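Local coordinates for protein putative aminooxidase (Propionibacterium acnes, PDB 2BAB) that probably isomerises polyunsaturated fatty acids such as linoleic acid to conjugated dienoic acids, using FAD held in an amine-oxidoreductase-like fold, at residues A[86-91]-A[295-300]; A[159-164]-A[185-190]; A[290-295]-A[313-318]. All coordinates share one frame; numbering follows the deposited sequence.

Contact 1: A[86-91]-A[295-300]. With ODD ((10E,12Z)-octadeca-10,12-dienoic acid), chain F.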
loop_
_atom_site.group_PDB
_atom_site.type_symbol
_atom_site.label_atom_id
_atom_site.label_comp_id
_atom_site.label_asym_id
_atom_site.label_seq_id
_atom_site.Cartn_x
_atom_site.Cartn_y
_atom_site.Cartn_z
ATOM N N LEU A 86 1.354 -17.951 6.992
ATOM C CA LEU A 86 1.838 -16.932 7.911
ATOM C C LEU A 86 1.491 -17.315 9.350
ATOM O O LEU A 86 0.372 -17.747 9.640
ATOM C CB LEU A 86 1.219 -15.595 7.568
ATOM C CG LEU A 86 1.678 -14.979 6.250
ATOM C CD1 LEU A 86 0.782 -13.807 5.883
ATOM C CD2 LEU A 86 3.136 -14.534 6.336
ATOM N N ARG A 87 2.458 -17.163 10.243
ATOM C CA ARG A 87 2.242 -17.416 11.667
ATOM C C ARG A 87 3.026 -16.392 12.464
ATOM O O ARG A 87 4.108 -15.975 12.046
ATOM C CB ARG A 87 2.668 -18.826 12.030
ATOM C CG ARG A 87 1.847 -19.936 11.374
ATOM C CD ARG A 87 2.473 -21.288 11.696
ATOM N NE ARG A 87 1.799 -22.448 11.096
ATOM C CZ ARG A 87 0.679 -23.015 11.554
ATOM N NH1 ARG A 87 0.013 -22.505 12.596
ATOM N NH2 ARG A 87 0.206 -24.105 10.945
ATOM N N ARG A 88 2.472 -15.988 13.604
ATOM C CA ARG A 88 3.007 -14.863 14.374
ATOM C C ARG A 88 3.072 -15.118 15.865
ATOM O O ARG A 88 2.196 -15.770 16.445
ATOM C CB ARG A 88 2.167 -13.587 14.151
ATOM C CG ARG A 88 0.753 -13.621 14.763
ATOM C CD ARG A 88 -0.033 -12.348 14.524
ATOM N NE ARG A 88 -0.493 -12.276 13.141
ATOM C CZ ARG A 88 -1.768 -12.351 12.722
ATOM N NH1 ARG A 88 -2.011 -12.295 11.419
ATOM N NH2 ARG A 88 -2.799 -12.476 13.566
ATOM N N GLU A 89 4.100 -14.538 16.477
ATOM C CA GLU A 89 4.162 -14.369 17.929
ATOM C C GLU A 89 4.339 -12.890 18.224
ATOM O O GLU A 89 4.717 -12.097 17.331
ATOM C CB GLU A 89 5.338 -15.145 18.531
ATOM C CG GLU A 89 6.706 -14.605 18.114
ATOM C CD GLU A 89 7.874 -15.425 18.650
ATOM O OE1 GLU A 89 7.657 -16.374 19.415
ATOM O OE2 GLU A 89 9.013 -15.104 18.286
ATOM N N PHE A 90 4.113 -12.526 19.484
ATOM C CA PHE A 90 4.338 -11.150 19.955
ATOM C C PHE A 90 5.505 -11.068 20.945
ATOM O O PHE A 90 5.616 -11.875 21.888
ATOM C CB PHE A 90 3.060 -10.580 20.581
ATOM C CG PHE A 90 1.981 -10.360 19.580
ATOM C CD1 PHE A 90 1.815 -9.118 18.985
ATOM C CD2 PHE A 90 1.186 -11.419 19.165
ATOM C CE1 PHE A 90 0.841 -8.925 18.028
ATOM C CE2 PHE A 90 0.212 -11.233 18.201
ATOM C CZ PHE A 90 0.036 -9.996 17.633
ATOM N N LEU A 91 6.360 -10.080 20.700
ATOM C CA LEU A 91 7.500 -9.764 21.539
ATOM C C LEU A 91 7.374 -8.366 22.146
ATOM O O LEU A 91 6.897 -7.414 21.498
ATOM C CB LEU A 91 8.784 -9.788 20.714
ATOM C CG LEU A 91 9.070 -11.018 19.857
ATOM C CD1 LEU A 91 10.460 -10.905 19.241
ATOM C CD2 LEU A 91 8.936 -12.293 20.700
ATOM N N SER A 295 7.048 -15.674 12.642
ATOM C CA SER A 295 7.210 -14.224 12.469
ATOM C C SER A 295 6.987 -13.540 13.837
ATOM O O SER A 295 6.315 -14.085 14.706
ATOM C CB SER A 295 6.248 -13.662 11.418
ATOM O OG SER A 295 6.465 -14.232 10.155
ATOM N N GLY A 296 7.574 -12.371 14.024
ATOM C CA GLY A 296 7.455 -11.633 15.289
ATOM C C GLY A 296 6.976 -10.205 15.089
ATOM O O GLY A 296 7.476 -9.528 14.210
ATOM N N TYR A 297 5.999 -9.780 15.906
ATOM C CA TYR A 297 5.476 -8.429 15.965
ATOM C C TYR A 297 5.866 -7.799 17.293
ATOM O O TYR A 297 5.899 -8.492 18.325
ATOM C CB TYR A 297 3.945 -8.438 15.918
ATOM C CG TYR A 297 3.316 -8.714 14.574
ATOM C CD1 TYR A 297 2.665 -7.705 13.883
ATOM C CD2 TYR A 297 3.337 -9.996 14.020
ATOM C CE1 TYR A 297 2.087 -7.948 12.661
ATOM C CE2 TYR A 297 2.747 -10.252 12.792
ATOM C CZ TYR A 297 2.122 -9.217 12.117
ATOM O OH TYR A 297 1.504 -9.428 10.913
ATOM N N VAL A 298 6.139 -6.498 17.290
ATOM C CA VAL A 298 6.607 -5.817 18.512
ATOM C C VAL A 298 5.801 -4.545 18.765
ATOM O O VAL A 298 6.241 -3.437 18.398
ATOM C CB VAL A 298 8.129 -5.515 18.430
ATOM C CG1 VAL A 298 8.713 -5.163 19.819
ATOM C CG2 VAL A 298 8.879 -6.700 17.799
ATOM N N PRO A 299 4.585 -4.704 19.345
ATOM C CA PRO A 299 3.713 -3.558 19.629
ATOM C C PRO A 299 4.405 -2.417 20.367
ATOM O O PRO A 299 4.113 -1.249 20.074
ATOM C CB PRO A 299 2.586 -4.171 20.460
ATOM C CG PRO A 299 2.459 -5.600 19.840
ATOM C CD PRO A 299 3.933 -5.982 19.700
ATOM N N ASP A 300 5.306 -2.763 21.286
ATOM C CA ASP A 300 6.132 -1.778 22.005
ATOM C C ASP A 300 6.866 -0.855 21.038
ATOM O O ASP A 300 7.026 0.330 21.316
ATOM C CB ASP A 300 7.178 -2.461 22.897
ATOM C CG ASP A 300 6.588 -3.069 24.179
ATOM O OD1 ASP A 300 5.422 -2.806 24.506
ATOM O OD2 ASP A 300 7.299 -3.847 24.854
HETATM O O2 ODD F . 1.214 -14.052 10.736
HETATM C C1 ODD F . 1.664 -12.940 10.373
HETATM O O1 ODD F . 0.987 -11.909 10.538
HETATM C C2 ODD F . 3.034 -12.844 9.726
HETATM C C3 ODD F . 3.278 -11.459 9.113
HETATM C C4 ODD F . 4.667 -11.304 8.481
HETATM C C5 ODD F . 5.195 -9.857 8.496
HETATM C C6 ODD F . 4.680 -9.080 7.304
HETATM C C7 ODD F . 5.003 -7.593 7.192
HETATM C C8 ODD F . 3.879 -6.944 6.354
HETATM C C9 ODD F . 4.231 -5.578 5.792
HETATM C C10 ODD F . 3.105 -4.803 5.104
HETATM C C11 ODD F . 1.856 -5.230 4.851
HETATM C C12 ODD F . 0.929 -4.309 4.163
HETATM C C13 ODD F . -0.348 -4.583 3.826
HETATM C C14 ODD F . -1.026 -5.901 4.135
HETATM C C15 ODD F . -2.419 -5.932 3.529
HETATM C C16 ODD F . -3.197 -7.247 3.706
HETATM C C17 ODD F . -3.239 -7.791 5.136
HETATM C C18 ODD F . -4.559 -7.581 5.848
HETATM O O HOH W 1 5.181 -16.501 9.322
#
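Strand 88-91 runs parallel to strand 295-297, pairing Arg88 with Ser295, Glu89 with Gly296 and Phe90 with Tyr297, with the axes of the short segments 39° apart. Four backbone hydrogen bonds join them: Ser295 N to Arg87 O, Glu89 N to Ser295 O, Tyr297 N to Glu89 O and, straightest of all at 179°, Leu91 N to Tyr297 O. The pair illustrates how neighbouring strands can build a carboxylate site from residues on one sheet face. From that face Arg88 and Tyr297 converge on octadecadienoic acid. The Arg88 chain bends about its CG-CD bond (chi3 75°), bringing the guanidinium edge to the carboxylate, where Arg88 NE lies 3.0 Å from ligand O1 and NH1 3.1 Å from the same oxygen. Tyr297 OH donates to O1 as well, over only 2.6 Å. The two flat groups stand nearly perpendicular, and Arg88 CB rests 3.6 Å from Tyr297 CE2. Arg88 NH1 is also bonded to Phe193 O, while the guanidinium makes a cation-pi contact with the Phe193 ring. At the start of the pairing, Ser295 CB approaches ligand C2 at 3.7 Å, and a water accepts from Arg87 N and bonds Ser295 OG at 2.7 Å; Ser295 OG also accepts from His315 N. Farther along the same face, Phe90 CE1 packs 3.8 Å from Tyr297 CB, and Pro299 CG sits at the Phe90 ring edge, 3.7 Å from CD1. With three donors gripping a single oxygen, the site would favour an ionised carboxylate and probably fixes the head of the fatty acid.

Contact 2: A[159-164]-A[185-190]. With BU1 (1,4-butanediol), chain I; BU1 (1,4-butanediol), chain H.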
loop_
_atom_site.group_PDB
_atom_site.type_symbol
_atom_site.label_atom_id
_atom_site.label_comp_id
_atom_site.label_asym_id
_atom_site.label_seq_id
_atom_site.Cartn_x
_atom_site.Cartn_y
_atom_site.Cartn_z
ATOM N N ASP A 159 -5.648 -1.744 19.905
ATOM C CA ASP A 159 -4.699 -2.844 20.128
ATOM C C ASP A 159 -4.782 -3.878 19.016
ATOM O O ASP A 159 -3.773 -4.471 18.655
ATOM C CB ASP A 159 -4.922 -3.566 21.470
ATOM C CG ASP A 159 -4.502 -2.737 22.660
ATOM O OD1 ASP A 159 -4.406 -1.489 22.516
ATOM O OD2 ASP A 159 -4.279 -3.342 23.732
ATOM N N LEU A 160 -5.989 -4.115 18.512
ATOM C CA LEU A 160 -6.189 -5.076 17.424
ATOM C C LEU A 160 -5.881 -4.482 16.046
ATOM O O LEU A 160 -5.288 -5.160 15.194
ATOM C CB LEU A 160 -7.614 -5.605 17.436
ATOM C CG LEU A 160 -7.876 -6.793 16.510
ATOM C CD1 LEU A 160 -7.312 -8.107 17.141
ATOM C CD2 LEU A 160 -9.368 -6.914 16.178
ATOM N N TRP A 161 -6.327 -3.246 15.822
ATOM C CA TRP A 161 -6.094 -2.555 14.539
ATOM C C TRP A 161 -4.621 -2.153 14.327
ATOM O O TRP A 161 -4.181 -2.058 13.196
ATOM C CB TRP A 161 -7.007 -1.322 14.423
ATOM C CG TRP A 161 -8.220 -1.561 13.557
ATOM C CD1 TRP A 161 -8.341 -1.255 12.237
ATOM C CD2 TRP A 161 -9.446 -2.193 13.935
ATOM N NE1 TRP A 161 -9.564 -1.646 11.767
ATOM C CE2 TRP A 161 -10.265 -2.232 12.787
ATOM C CE3 TRP A 161 -9.933 -2.731 15.131
ATOM C CZ2 TRP A 161 -11.538 -2.776 12.797
ATOM C CZ3 TRP A 161 -11.203 -3.280 15.142
ATOM C CH2 TRP A 161 -11.993 -3.295 13.979
ATOM N N ILE A 162 -3.864 -1.909 15.399
ATOM C CA ILE A 162 -2.519 -1.335 15.230
ATOM C C ILE A 162 -1.538 -2.281 14.537
ATOM O O ILE A 162 -0.723 -1.815 13.749
ATOM C CB ILE A 162 -1.909 -0.839 16.556
ATOM C CG1 ILE A 162 -0.685 0.049 16.274
ATOM C CG2 ILE A 162 -1.587 -2.006 17.485
ATOM C CD1 ILE A 162 -0.107 0.798 17.496
ATOM N N ASN A 163 -1.640 -3.591 14.820
ATOM C CA ASN A 163 -0.634 -4.582 14.376
ATOM C C ASN A 163 -0.471 -4.670 12.859
ATOM O O ASN A 163 0.655 -4.635 12.389
ATOM C CB ASN A 163 -0.908 -5.972 14.955
ATOM C CG ASN A 163 -0.878 -5.984 16.470
ATOM O OD1 ASN A 163 -0.036 -5.322 17.103
ATOM N ND2 ASN A 163 -1.813 -6.714 17.065
ATOM N N PRO A 164 -1.579 -4.807 12.104
ATOM C CA PRO A 164 -1.468 -4.771 10.636
ATOM C C PRO A 164 -1.519 -3.361 10.018
ATOM O O PRO A 164 -1.727 -3.227 8.827
ATOM C CB PRO A 164 -2.676 -5.590 10.196
ATOM C CG PRO A 164 -3.693 -5.281 11.227
ATOM C CD PRO A 164 -2.970 -5.082 12.518
ATOM N N LEU A 185 -8.365 -1.659 6.656
ATOM C CA LEU A 185 -8.827 -2.606 7.654
ATOM C C LEU A 185 -10.317 -2.395 7.982
ATOM O O LEU A 185 -10.661 -1.975 9.082
ATOM C CB LEU A 185 -7.966 -2.501 8.915
ATOM C CG LEU A 185 -6.508 -2.952 8.753
ATOM C CD1 LEU A 185 -5.548 -2.263 9.765
ATOM C CD2 LEU A 185 -6.403 -4.478 8.843
ATOM N N ASP A 186 -11.190 -2.682 7.019
ATOM C CA ASP A 186 -12.615 -2.766 7.303
ATOM C C ASP A 186 -12.860 -3.978 8.207
ATOM O O ASP A 186 -11.955 -4.780 8.442
ATOM C CB ASP A 186 -13.475 -2.791 6.032
ATOM C CG ASP A 186 -13.155 -3.930 5.101
ATOM O OD1 ASP A 186 -12.523 -4.919 5.491
ATOM O OD2 ASP A 186 -13.568 -3.824 3.938
ATOM N N PHE A 187 -14.061 -4.105 8.741
ATOM C CA PHE A 187 -14.274 -5.112 9.766
ATOM C C PHE A 187 -13.919 -6.508 9.277
ATOM O O PHE A 187 -13.198 -7.238 9.959
ATOM C CB PHE A 187 -15.691 -5.056 10.342
ATOM C CG PHE A 187 -15.794 -5.659 11.722
ATOM C CD1 PHE A 187 -15.500 -4.897 12.849
ATOM C CD2 PHE A 187 -16.178 -6.989 11.891
ATOM C CE1 PHE A 187 -15.612 -5.434 14.115
ATOM C CE2 PHE A 187 -16.286 -7.544 13.174
ATOM C CZ PHE A 187 -15.995 -6.765 14.283
ATOM N N VAL A 188 -14.365 -6.863 8.074
ATOM C CA VAL A 188 -14.055 -8.182 7.542
ATOM C C VAL A 188 -12.551 -8.396 7.330
ATOM O O VAL A 188 -12.035 -9.454 7.663
ATOM C CB VAL A 188 -14.856 -8.523 6.252
ATOM C CG1 VAL A 188 -16.367 -8.580 6.564
ATOM C CG2 VAL A 188 -14.560 -7.539 5.139
ATOM N N THR A 189 -11.862 -7.402 6.793
ATOM C CA THR A 189 -10.419 -7.484 6.591
ATOM C C THR A 189 -9.692 -7.639 7.933
ATOM O O THR A 189 -8.822 -8.518 8.057
ATOM C CB THR A 189 -9.882 -6.282 5.782
ATOM O OG1 THR A 189 -10.576 -6.207 4.514
ATOM C CG2 THR A 189 -8.360 -6.385 5.553
ATOM N N MET A 190 -10.061 -6.824 8.932
ATOM C CA MET A 190 -9.531 -6.959 10.292
ATOM C C MET A 190 -9.749 -8.359 10.860
ATOM O O MET A 190 -8.860 -8.948 11.485
ATOM C CB MET A 190 -10.145 -5.907 11.229
ATOM C CG MET A 190 -9.593 -5.921 12.675
ATOM S SD MET A 190 -7.929 -5.261 12.815
ATOM C CE MET A 190 -6.917 -6.757 12.785
HETATM C C1 BU1 I . -4.020 -8.127 19.562
HETATM C C2 BU1 I . -4.600 -7.674 20.878
HETATM C C3 BU1 I . -6.042 -8.105 21.064
HETATM C C4 BU1 I . -6.174 -8.893 22.354
HETATM O O5 BU1 I . -2.602 -8.143 19.705
HETATM O O6 BU1 I . -7.352 -9.678 22.317
HETATM C C1 BU1 H . -20.114 -6.511 13.066
HETATM C C2 BU1 H . -20.897 -7.793 12.801
HETATM C C3 BU1 H . -20.418 -8.984 13.622
HETATM C C4 BU1 H . -20.813 -10.310 12.980
HETATM O O5 BU1 H . -19.732 -5.965 11.795
HETATM O O6 BU1 H . -22.161 -10.256 12.497
#
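Trp161, near the end of helix 158-162, reaches across to Leu185 and Met190, which flank the start of helix 187-195, and uses both the edge and a face of its indole. The polar interaction lies at the edge: Trp161 NE1 donates to Leu185 O over 2.9 Å at 159°, entering in the carbonyl plane on a lone pair while the oxygen stays close to the plane of the ring. That carbonyl belongs to the first residue to leave the preceding helix. Just beyond it, Asp186 is the N-cap of the next helix, its OD1 accepting from both Thr189 N and Thr189 OG1.

The second kind of interaction is over the ring. Met190 CG starts anti to the backbone N (chi1 -177°), and a bend at the next torsion (chi2 73°) lays the chain across the indole. Met190 CG lies 3.6 Å above the centroid of the Trp161 six-membered ring, a CH-pi contact, and Met190 SD 3.7 Å above that of the five-membered ring, a Met-aromatic one.

Apolar packing completes the joint. Leu160 CD2 meets Met190 CG at 3.6 Å, and Leu185 CD2 lies 3.7 Å from Pro164 CG. Met190 CE touches both Pro164 CG and the Leu160 carbonyl oxygen. At the far rim of the indole, Trp161 CH2 touches Phe187 CD1 at 4.0 Å, and one butanediol oxygen sits over a face of the Phe187 ring. A second butanediol accepts through its O5 from Asn163 ND2 at 3.1 Å. The chemistry thus gives a buried indole N-H its acceptor and restrains the ring's rotation, while the polarisable sulfur and its methylene supply dispersion on the face, binding two helical segments beside the fatty-acid site.

Contact 3: A[290-295]-A[313-318]. With ODD ((10E,12Z)-octadeca-10,12-dienoic acid), chain F.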
loop_
_atom_site.group_PDB
_atom_site.type_symbol
_atom_site.label_atom_id
_atom_site.label_comp_id
_atom_site.label_asym_id
_atom_site.label_seq_id
_atom_site.Cartn_x
_atom_site.Cartn_y
_atom_site.Cartn_z
ATOM N N GLU A 290 20.501 -18.200 14.756
ATOM C CA GLU A 290 19.403 -18.582 15.640
ATOM C C GLU A 290 18.060 -18.261 14.957
ATOM O O GLU A 290 17.215 -17.507 15.479
ATOM C CB GLU A 290 19.535 -17.898 17.005
ATOM C CG GLU A 290 20.918 -18.082 17.642
ATOM C CD GLU A 290 21.078 -17.292 18.930
ATOM O OE1 GLU A 290 20.371 -17.608 19.907
ATOM O OE2 GLU A 290 21.910 -16.363 18.962
ATOM N N TYR A 291 17.893 -18.860 13.780
ATOM C CA TYR A 291 16.770 -18.622 12.906
ATOM C C TYR A 291 15.454 -18.675 13.648
ATOM O O TYR A 291 15.194 -19.624 14.403
ATOM C CB TYR A 291 16.758 -19.678 11.813
ATOM C CG TYR A 291 15.949 -19.376 10.570
ATOM C CD1 TYR A 291 16.341 -18.374 9.688
ATOM C CD2 TYR A 291 14.861 -20.170 10.217
ATOM C CE1 TYR A 291 15.650 -18.141 8.500
ATOM C CE2 TYR A 291 14.165 -19.951 9.015
ATOM C CZ TYR A 291 14.560 -18.927 8.171
ATOM O OH TYR A 291 13.897 -18.715 6.985
ATOM N N PRO A 292 14.608 -17.666 13.430
ATOM C CA PRO A 292 13.297 -17.683 14.074
ATOM C C PRO A 292 12.472 -18.861 13.640
ATOM O O PRO A 292 12.722 -19.441 12.579
ATOM C CB PRO A 292 12.643 -16.384 13.605
ATOM C CG PRO A 292 13.474 -15.924 12.453
ATOM C CD PRO A 292 14.825 -16.449 12.631
ATOM N N THR A 293 11.480 -19.192 14.453
ATOM C CA THR A 293 10.601 -20.312 14.161
ATOM C C THR A 293 9.211 -19.838 13.726
ATOM O O THR A 293 8.345 -20.657 13.417
ATOM C CB THR A 293 10.465 -21.238 15.410
ATOM O OG1 THR A 293 9.831 -20.533 16.478
ATOM C CG2 THR A 293 11.823 -21.758 15.865
ATOM N N ILE A 294 9.031 -18.518 13.677
ATOM C CA ILE A 294 7.737 -17.871 13.515
ATOM C C ILE A 294 7.991 -16.370 13.271
ATOM O O ILE A 294 9.046 -15.842 13.624
ATOM C CB ILE A 294 6.858 -18.107 14.789
ATOM C CG1 ILE A 294 5.397 -17.711 14.560
ATOM C CG2 ILE A 294 7.460 -17.371 16.006
ATOM C CD1 ILE A 294 4.417 -18.354 15.603
ATOM N N SER A 295 7.048 -15.674 12.642
ATOM C CA SER A 295 7.210 -14.224 12.469
ATOM C C SER A 295 6.987 -13.540 13.837
ATOM O O SER A 295 6.315 -14.085 14.706
ATOM C CB SER A 295 6.248 -13.662 11.418
ATOM O OG SER A 295 6.465 -14.232 10.155
ATOM N N TYR A 313 9.024 -8.658 11.797
ATOM C CA TYR A 313 9.929 -9.327 10.846
ATOM C C TYR A 313 9.247 -10.579 10.314
ATOM O O TYR A 313 8.409 -11.171 11.002
ATOM C CB TYR A 313 11.310 -9.617 11.465
ATOM C CG TYR A 313 11.267 -10.441 12.740
ATOM C CD1 TYR A 313 11.202 -11.829 12.687
ATOM C CD2 TYR A 313 11.303 -9.823 14.005
ATOM C CE1 TYR A 313 11.156 -12.585 13.848
ATOM C CE2 TYR A 313 11.251 -10.571 15.179
ATOM C CZ TYR A 313 11.182 -11.941 15.096
ATOM O OH TYR A 313 11.128 -12.688 16.237
ATOM N N TYR A 314 9.629 -10.975 9.102
ATOM C CA TYR A 314 8.877 -11.947 8.302
ATOM C C TYR A 314 9.654 -13.243 8.140
ATOM O O TYR A 314 10.653 -13.304 7.433
ATOM C CB TYR A 314 8.538 -11.322 6.941
ATOM C CG TYR A 314 7.822 -12.195 5.910
ATOM C CD1 TYR A 314 7.041 -13.299 6.287
ATOM C CD2 TYR A 314 7.909 -11.895 4.551
ATOM C CE1 TYR A 314 6.389 -14.087 5.332
ATOM C CE2 TYR A 314 7.252 -12.684 3.580
ATOM C CZ TYR A 314 6.513 -13.785 3.981
ATOM O OH TYR A 314 5.863 -14.573 3.065
ATOM N N HIS A 315 9.128 -14.281 8.785
ATOM C CA HIS A 315 9.602 -15.667 8.663
ATOM C C HIS A 315 8.877 -16.338 7.489
ATOM O O HIS A 315 7.743 -16.810 7.630
ATOM C CB HIS A 315 9.290 -16.347 9.996
ATOM C CG HIS A 315 9.737 -17.766 10.115
ATOM N ND1 HIS A 315 8.841 -18.809 10.203
ATOM C CD2 HIS A 315 10.970 -18.313 10.246
ATOM C CE1 HIS A 315 9.501 -19.937 10.378
ATOM N NE2 HIS A 315 10.794 -19.668 10.405
ATOM N N ARG A 316 9.519 -16.340 6.326
ATOM C CA ARG A 316 8.879 -16.782 5.082
ATOM C C ARG A 316 9.110 -18.267 4.803
ATOM O O ARG A 316 8.178 -18.978 4.492
ATOM C CB ARG A 316 9.403 -15.967 3.884
ATOM C CG ARG A 316 8.812 -16.361 2.512
ATOM C CD ARG A 316 9.100 -15.238 1.534
ATOM N NE ARG A 316 8.781 -15.526 0.146
ATOM C CZ ARG A 316 7.562 -15.507 -0.403
ATOM N NH1 ARG A 316 6.477 -15.257 0.309
ATOM N NH2 ARG A 316 7.431 -15.749 -1.695
ATOM N N TRP A 317 10.364 -18.706 4.862
ATOM C CA TRP A 317 10.734 -20.083 4.522
ATOM C C TRP A 317 11.174 -20.836 5.775
ATOM O O TRP A 317 12.362 -20.806 6.171
ATOM C CB TRP A 317 11.849 -20.087 3.458
ATOM C CG TRP A 317 11.480 -19.387 2.184
ATOM C CD1 TRP A 317 12.084 -18.282 1.657
ATOM C CD2 TRP A 317 10.461 -19.775 1.237
ATOM N NE1 TRP A 317 11.497 -17.948 0.455
ATOM C CE2 TRP A 317 10.506 -18.847 0.172
ATOM C CE3 TRP A 317 9.525 -20.816 1.188
ATOM C CZ2 TRP A 317 9.633 -18.916 -0.928
ATOM C CZ3 TRP A 317 8.668 -20.892 0.101
ATOM C CH2 TRP A 317 8.714 -19.938 -0.942
ATOM N N ALA A 318 10.206 -21.512 6.395
ATOM C CA ALA A 318 10.385 -22.173 7.691
ATOM C C ALA A 318 11.476 -23.258 7.682
ATOM O O ALA A 318 12.159 -23.462 8.685
ATOM C CB ALA A 318 9.043 -22.789 8.161
HETATM O O2 ODD F . 1.214 -14.052 10.736
HETATM C C1 ODD F . 1.664 -12.940 10.373
HETATM O O1 ODD F . 0.987 -11.909 10.538
HETATM C C2 ODD F . 3.034 -12.844 9.726
HETATM C C3 ODD F . 3.278 -11.459 9.113
HETATM C C4 ODD F . 4.667 -11.304 8.481
HETATM C C5 ODD F . 5.195 -9.857 8.496
HETATM C C6 ODD F . 4.680 -9.080 7.304
HETATM C C7 ODD F . 5.003 -7.593 7.192
HETATM C C8 ODD F . 3.879 -6.944 6.354
HETATM C C9 ODD F . 4.231 -5.578 5.792
HETATM C C10 ODD F . 3.105 -4.803 5.104
HETATM C C11 ODD F . 1.856 -5.230 4.851
HETATM C C12 ODD F . 0.929 -4.309 4.163
HETATM C C13 ODD F . -0.348 -4.583 3.826
HETATM C C14 ODD F . -1.026 -5.901 4.135
HETATM C C15 ODD F . -2.419 -5.932 3.529
HETATM C C16 ODD F . -3.197 -7.247 3.706
HETATM C C17 ODD F . -3.239 -7.791 5.136
HETATM C C18 ODD F . -4.559 -7.581 5.848
HETATM O O HOH W 2 12.443 -16.901 5.556
HETATM O O HOH W 3 10.179 -15.120 15.988
HETATM O O HOH W 1 5.181 -16.501 9.322
#
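His315 and Ser295 meet where the loop after strand 277-288 enters strand 295-297, whose antiparallel neighbour in the mixed sheet is strand 312-315. Here a side chain does the work of a backbone acceptor: Ser295 OG takes the N-H of His315 over 3.0 Å, at 159°.

Tyr291 is satisfied in both senses. Its hydroxyl donates to Trp317 O at 2.7 Å, arriving from above the carbonyl plane, and accepts from a water that in turn receives Trp317 N at 2.8 Å. The ring is set obliquely to that of His315. A second water spans the loop and the strand, donating to Ile294 O over 2.7 Å and accepting from Tyr313 OH over 2.6 Å.

Proximity alone does not make a bond, as His315 demonstrates. Its NE2 comes to 2.9 Å from Pro292 O, but the angle is too poor for a hydrogen bond. The imidazole instead lies flat under the loop backbone: Ile294 N sits over the ring centre and Thr293 C nearer the rim.

Just after the strand, Arg316 NH1 donates to Tyr314 OH within the guanidinium plane at 2.9 Å, while Arg316 NE and NH2 go to Arg55 O and Trp201 O. The tyrosine so held lies against the bound fatty acid, with Tyr314 CD1 3.8 Å from C4 of octadecadienoic acid.

Overall arrangement
Contacts 1 and 3 are neighbours, with centres about 10 Å apart; they share Ser295, one water and the mixed seven-stranded sheet, in which strand 295-297 lies between 88-91 and 312-315. Their segments alternate along the chain. Contact 2 is nested inside the loop closed by contact 1, its centre about 15 Å away, and belongs to the helical region; Asn163 bridges the two by packing against Phe90, Tyr297 and Pro299. Contacts 2 and 3 do not touch, their nearest atoms being about 9 Å apart. Sheet and helices thus enclose the fatty acid from different parts of the fold: contact 1 holds its carboxylate, contact 3 touches the adjoining carbons, and contact 2 lies alongside.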